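Local coordinates for uncharacterized protein (Chondromyces crocatus, PDB 6I86), which is of unknown function but is encoded in the gene cluster for the ribosomal peptide natural product crocagin and probably takes part in its biosynthesis, at residues Asn79-Gly93 against Val112-His126. Residues are numbered along the deposited sequence; the frame is centred on the assembly and turned at random.
Sequences NADVSELVSIVLPSG and VPPGRYRVLREWSVH
V89 lays its CG2 methyl over the centre of the R116 guanidinium, 3.5 Å from CZ; at the guanidinium edge a water links R116 NH2 to S87 OG. V89 lies on strand 82-90 and R116 on the antiparallel strand 115-123, their backbone ladder running from V82-W123 to L90-G115. On the opposite face beta-branched I88 and V119 suit the extended chain, CG2 meeting CG2 at 3.6 Å. L90 CD1 packs against V112 CG2, just before the strand, and against Y117 CD2. Further along, E84 and R121 form a salt bridge, OE2 to NE, at a modelled separation too short to be taken literally, carboxylate and guanidinium planes 72° apart. R121 bends at chi3 (87°) to present NE to the acid, while its NH2 lies 3.6 Å from V82 CG2 and also hydrogen-bonds a glycerol, probably from the crystallisation liquor. At the far end D81 OD2 accepts from H126 N at 2.9 Å, a carboxylate well placed at a helix N-terminus, and S124, whose OG caps E127 N, also donates from OG to N79 O at 2.9 Å. This antiparallel edge pair of a mixed five-stranded sheet ends in a classic beta bulge, the backbone N atoms of D81 and V82 both donating to W123 O.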
loop_
_atom_site.group_PDB
_atom_site.type_symbol
_atom_site.label_atom_id
_atom_site.label_comp_id
_atom_site.label_asym_id
_atom_site.label_seq_id
_atom_site.Cartn_x
_atom_site.Cartn_y
_atom_site.Cartn_z
ATOM N N ASN A 79 2.892 -16.979 -2.663
ATOM C CA ASN A 79 1.935 -17.083 -3.759
ATOM C C ASN A 79 1.921 -15.845 -4.652
ATOM O O ASN A 79 0.932 -15.606 -5.354
ATOM C CB ASN A 79 0.530 -17.351 -3.215
ATOM C CG ASN A 79 0.129 -16.382 -2.113
ATOM O OD1 ASN A 79 0.978 -15.785 -1.451
ATOM N ND2 ASN A 79 -1.176 -16.220 -1.917
ATOM N N ALA A 80 2.997 -15.061 -4.647
ATOM C CA ALA A 80 3.045 -13.844 -5.448
ATOM C C ALA A 80 3.043 -14.159 -6.939
ATOM O O ALA A 80 3.753 -15.053 -7.405
ATOM C CB ALA A 80 4.289 -13.027 -5.098
ATOM N N ASP A 81 2.239 -13.405 -7.689
ATOM C CA ASP A 81 2.247 -13.456 -9.145
ATOM C C ASP A 81 3.052 -12.326 -9.767
ATOM O O ASP A 81 3.450 -12.432 -10.933
ATOM C CB ASP A 81 0.814 -13.392 -9.690
ATOM C CG ASP A 81 -0.039 -14.560 -9.237
ATOM O OD1 ASP A 81 0.416 -15.714 -9.368
ATOM O OD2 ASP A 81 -1.163 -14.323 -8.747
ATOM N N VAL A 82 3.287 -11.249 -9.019
ATOM C CA VAL A 82 3.993 -10.084 -9.530
ATOM C C VAL A 82 4.810 -9.493 -8.391
ATOM O O VAL A 82 4.434 -9.579 -7.218
ATOM C CB VAL A 82 3.013 -9.049 -10.139
ATOM C CG1 VAL A 82 2.086 -8.486 -9.071
ATOM C CG2 VAL A 82 3.770 -7.934 -10.856
ATOM N N SER A 83 5.954 -8.915 -8.750
ATOM C CA SER A 83 6.869 -8.302 -7.795
ATOM C C SER A 83 7.511 -7.108 -8.478
ATOM O O SER A 83 8.101 -7.256 -9.553
ATOM C CB SER A 83 7.930 -9.308 -7.334
ATOM O OG SER A 83 8.945 -8.682 -6.568
ATOM N N GLU A 84 7.390 -5.928 -7.877
ATOM C CA GLU A 84 7.995 -4.742 -8.465
ATOM C C GLU A 84 8.722 -3.950 -7.393
ATOM O O GLU A 84 8.200 -3.746 -6.293
ATOM C CB GLU A 84 6.954 -3.868 -9.188
ATOM C CG GLU A 84 6.067 -3.005 -8.317
ATOM C CD GLU A 84 5.156 -2.134 -9.152
ATOM O OE1 GLU A 84 5.648 -1.547 -10.140
ATOM O OE2 GLU A 84 3.956 -2.035 -8.828
ATOM N N LEU A 85 9.940 -3.534 -7.718
ATOM C CA LEU A 85 10.770 -2.750 -6.817
ATOM C C LEU A 85 10.575 -1.274 -7.134
ATOM O O LEU A 85 10.910 -0.820 -8.233
ATOM C CB LEU A 85 12.239 -3.148 -6.970
ATOM C CG LEU A 85 13.219 -2.809 -5.844
ATOM C CD1 LEU A 85 12.781 -3.453 -4.541
ATOM C CD2 LEU A 85 14.634 -3.246 -6.210
ATOM N N VAL A 86 10.016 -0.530 -6.182
ATOM C CA VAL A 86 9.883 0.915 -6.324
ATOM C C VAL A 86 10.483 1.578 -5.094
ATOM O O VAL A 86 11.355 1.005 -4.432
ATOM C CB VAL A 86 8.415 1.335 -6.525
ATOM C CG1 VAL A 86 7.921 0.891 -7.893
ATOM C CG2 VAL A 86 7.537 0.760 -5.422
ATOM N N SER A 87 10.025 2.783 -4.780
ATOM C CA SER A 87 10.556 3.518 -3.642
ATOM C C SER A 87 9.492 4.489 -3.151
ATOM O O SER A 87 8.500 4.755 -3.834
ATOM C CB SER A 87 11.847 4.257 -4.007
ATOM O OG SER A 87 11.622 5.187 -5.050
ATOM N N ILE A 88 9.712 5.015 -1.951
ATOM C CA ILE A 88 8.809 6.004 -1.376
ATOM C C ILE A 88 9.609 6.917 -0.458
ATOM O O ILE A 88 10.535 6.477 0.231
ATOM C CB ILE A 88 7.628 5.339 -0.632
ATOM C CG1 ILE A 88 6.497 6.349 -0.437
ATOM C CG2 ILE A 88 8.068 4.764 0.713
ATOM C CD1 ILE A 88 5.238 5.748 0.136
ATOM N N VAL A 89 9.257 8.200 -0.477
ATOM C CA VAL A 89 9.811 9.195 0.432
ATOM C C VAL A 89 8.765 9.492 1.495
ATOM O O VAL A 89 7.605 9.778 1.174
ATOM C CB VAL A 89 10.213 10.478 -0.315
ATOM C CG1 VAL A 89 10.760 11.514 0.657
ATOM C CG2 VAL A 89 11.235 10.165 -1.393
ATOM N N LEU A 90 9.171 9.420 2.763
ATOM C CA LEU A 90 8.272 9.624 3.898
ATOM C C LEU A 90 8.837 10.736 4.770
ATOM O O LEU A 90 9.598 10.473 5.716
ATOM C CB LEU A 90 8.095 8.331 4.691
ATOM C CG LEU A 90 7.476 7.163 3.919
ATOM C CD1 LEU A 90 7.572 5.874 4.721
ATOM C CD2 LEU A 90 6.029 7.458 3.549
ATOM N N PRO A 91 8.490 11.995 4.492
ATOM C CA PRO A 91 9.084 13.107 5.254
ATOM C C PRO A 91 8.750 13.090 6.737
ATOM O O PRO A 91 9.553 13.575 7.544
ATOM C CB PRO A 91 8.507 14.349 4.559
ATOM C CG PRO A 91 8.111 13.875 3.194
ATOM C CD PRO A 91 7.660 12.464 3.372
ATOM N N SER A 92 7.594 12.549 7.125
ATOM C CA SER A 92 7.227 12.439 8.531
ATOM C C SER A 92 7.340 11.022 9.072
ATOM O O SER A 92 7.281 10.837 10.293
ATOM C CB SER A 92 5.793 12.947 8.753
ATOM O OG SER A 92 4.840 12.020 8.263
ATOM N N GLY A 93 7.501 10.024 8.206
ATOM C CA GLY A 93 7.533 8.644 8.633
ATOM C C GLY A 93 6.179 8.017 8.874
ATOM O O GLY A 93 6.115 6.811 9.147
ATOM N N VAL A 112 7.289 4.870 10.681
ATOM C CA VAL A 112 8.675 4.438 10.534
ATOM C C VAL A 112 9.556 5.673 10.680
ATOM O O VAL A 112 9.027 6.794 10.715
ATOM C CB VAL A 112 8.888 3.735 9.184
ATOM C CG1 VAL A 112 8.037 2.474 9.105
ATOM C CG2 VAL A 112 8.565 4.685 8.041
ATOM N N PRO A 113 10.876 5.538 10.797
ATOM C CA PRO A 113 11.739 6.725 10.788
ATOM C C PRO A 113 11.578 7.499 9.493
ATOM O O PRO A 113 11.447 6.901 8.413
ATOM C CB PRO A 113 13.152 6.136 10.912
ATOM C CG PRO A 113 12.948 4.849 11.622
ATOM C CD PRO A 113 11.641 4.315 11.107
ATOM N N PRO A 114 11.572 8.828 9.558
ATOM C CA PRO A 114 11.462 9.622 8.331
ATOM C C PRO A 114 12.634 9.350 7.402
ATOM O O PRO A 114 13.758 9.090 7.838
ATOM C CB PRO A 114 11.476 11.070 8.837
ATOM C CG PRO A 114 11.101 10.981 10.282
ATOM C CD PRO A 114 11.629 9.669 10.765
ATOM N N GLY A 115 12.360 9.403 6.112
ATOM C CA GLY A 115 13.406 9.239 5.129
ATOM C C GLY A 115 12.887 8.525 3.900
ATOM O O GLY A 115 11.684 8.431 3.676
ATOM N N ARG A 116 13.839 8.022 3.123
ATOM C CA ARG A 116 13.590 7.440 1.815
ATOM C C ARG A 116 13.793 5.933 1.879
ATOM O O ARG A 116 14.774 5.454 2.459
ATOM C CB ARG A 116 14.522 8.067 0.775
ATOM C CG ARG A 116 14.448 7.442 -0.594
ATOM C CD ARG A 116 15.256 8.237 -1.610
ATOM N NE ARG A 116 15.086 9.680 -1.452
ATOM C CZ ARG A 116 14.535 10.468 -2.370
ATOM N NH1 ARG A 116 14.416 11.770 -2.149
ATOM N NH2 ARG A 116 14.097 9.954 -3.511
ATOM N N TYR A 117 12.866 5.189 1.284
ATOM C CA TYR A 117 12.839 3.741 1.416
ATOM C C TYR A 117 12.708 3.088 0.052
ATOM O O TYR A 117 11.945 3.556 -0.798
ATOM C CB TYR A 117 11.669 3.282 2.293
ATOM C CG TYR A 117 11.823 3.652 3.740
ATOM C CD1 TYR A 117 12.469 2.803 4.625
ATOM C CD2 TYR A 117 11.335 4.857 4.221
ATOM C CE1 TYR A 117 12.619 3.143 5.956
ATOM C CE2 TYR A 117 11.479 5.207 5.549
ATOM C CZ TYR A 117 12.122 4.346 6.412
ATOM O OH TYR A 117 12.269 4.691 7.737
ATOM N N ARG A 118 13.453 2.006 -0.150
ATOM C CA ARG A 118 13.120 1.085 -1.222
ATOM C C ARG A 118 11.859 0.319 -0.842
ATOM O O ARG A 118 11.619 0.015 0.330
ATOM C CB ARG A 118 14.280 0.127 -1.498
ATOM C CG ARG A 118 14.704 0.115 -2.958
ATOM C CD ARG A 118 16.003 -0.641 -3.192
ATOM N NE ARG A 118 17.182 0.096 -2.741
ATOM C CZ ARG A 118 17.744 1.090 -3.422
ATOM N NH1 ARG A 118 18.820 1.702 -2.946
ATOM N NH2 ARG A 118 17.218 1.486 -4.574
ATOM N N VAL A 119 11.027 0.039 -1.838
ATOM C CA VAL A 119 9.715 -0.551 -1.608
ATOM C C VAL A 119 9.550 -1.731 -2.549
ATOM O O VAL A 119 9.706 -1.585 -3.767
ATOM C CB VAL A 119 8.578 0.463 -1.818
ATOM C CG1 VAL A 119 7.224 -0.232 -1.723
ATOM C CG2 VAL A 119 8.675 1.578 -0.799
ATOM N N LEU A 120 9.234 -2.892 -1.991
ATOM C CA LEU A 120 8.888 -4.063 -2.779
ATOM C C LEU A 120 7.383 -4.269 -2.695
ATOM O O LEU A 120 6.840 -4.477 -1.605
ATOM C CB LEU A 120 9.629 -5.305 -2.287
ATOM C CG LEU A 120 9.381 -6.567 -3.114
ATOM C CD1 LEU A 120 10.004 -6.407 -4.496
ATOM C CD2 LEU A 120 9.948 -7.792 -2.408
ATOM N N ARG A 121 6.714 -4.196 -3.840
ATOM C CA ARG A 121 5.308 -4.556 -3.943
ATOM C C ARG A 121 5.213 -5.991 -4.435
ATOM O O ARG A 121 5.571 -6.281 -5.581
ATOM C CB ARG A 121 4.551 -3.631 -4.893
ATOM C CG ARG A 121 3.146 -4.139 -5.205
ATOM C CD ARG A 121 2.447 -3.294 -6.254
ATOM N NE ARG A 121 2.746 -3.715 -7.617
ATOM C CZ ARG A 121 1.966 -4.530 -8.322
ATOM N NH1 ARG A 121 0.853 -5.010 -7.781
ATOM N NH2 ARG A 121 2.295 -4.866 -9.561
ATOM N N GLU A 122 4.736 -6.881 -3.573
ATOM C CA GLU A 122 4.435 -8.257 -3.936
ATOM C C GLU A 122 2.925 -8.437 -3.906
ATOM O O GLU A 122 2.275 -8.067 -2.923
ATOM C CB GLU A 122 5.104 -9.242 -2.979
ATOM C CG GLU A 122 6.615 -9.190 -3.014
ATOM C CD GLU A 122 7.256 -10.125 -2.012
ATOM O OE1 GLU A 122 7.824 -11.152 -2.436
ATOM O OE2 GLU A 122 7.190 -9.831 -0.797
ATOM N N TRP A 123 2.368 -8.994 -4.977
ATOM C CA TRP A 123 0.925 -9.146 -5.072
ATOM C C TRP A 123 0.585 -10.504 -5.663
ATOM O O TRP A 123 1.265 -10.988 -6.574
ATOM C CB TRP A 123 0.305 -8.033 -5.925
ATOM C CG TRP A 123 -1.166 -7.911 -5.746
ATOM C CD1 TRP A 123 -2.136 -8.495 -6.505
ATOM C CD2 TRP A 123 -1.843 -7.164 -4.733
ATOM N NE1 TRP A 123 -3.378 -8.151 -6.031
ATOM C CE2 TRP A 123 -3.224 -7.334 -4.941
ATOM C CE3 TRP A 123 -1.414 -6.364 -3.669
ATOM C CZ2 TRP A 123 -4.180 -6.735 -4.125
ATOM C CZ3 TRP A 123 -2.361 -5.772 -2.862
ATOM C CH2 TRP A 123 -3.729 -5.959 -3.093
ATOM N N SER A 124 -0.470 -11.112 -5.134
ATOM C CA SER A 124 -0.993 -12.382 -5.625
ATOM C C SER A 124 -2.342 -12.105 -6.280
ATOM O O SER A 124 -3.337 -11.860 -5.591
ATOM C CB SER A 124 -1.127 -13.394 -4.492
ATOM O OG SER A 124 -1.729 -14.590 -4.953
ATOM N N VAL A 125 -2.370 -12.126 -7.614
ATOM C CA VAL A 125 -3.639 -12.012 -8.326
ATOM C C VAL A 125 -4.529 -13.208 -8.013
ATOM O O VAL A 125 -5.759 -13.082 -7.947
ATOM C CB VAL A 125 -3.384 -11.871 -9.840
ATOM C CG1 VAL A 125 -4.696 -11.762 -10.597
ATOM C CG2 VAL A 125 -2.507 -10.661 -10.120
ATOM N N HIS A 126 -3.926 -14.381 -7.801
ATOM C CA HIS A 126 -4.699 -15.563 -7.431
ATOM C C HIS A 126 -5.413 -15.358 -6.101
ATOM O O HIS A 126 -6.595 -15.692 -5.958
ATOM C CB HIS A 126 -3.781 -16.782 -7.371
ATOM C CG HIS A 126 -4.514 -18.088 -7.333
ATOM N ND1 HIS A 126 -4.440 -18.953 -6.262
ATOM C CD2 HIS A 126 -5.336 -18.674 -8.235
ATOM C CE1 HIS A 126 -5.185 -20.017 -6.506
ATOM N NE2 HIS A 126 -5.739 -19.873 -7.697
HETATM O O HOH W 1 -3.205 -17.935 -3.489
HETATM O O HOH W 2 8.775 -11.351 -4.812
HETATM O O HOH W 3 13.702 6.993 -4.566
HETATM O O HOH W 4 8.530 8.749 12.562
#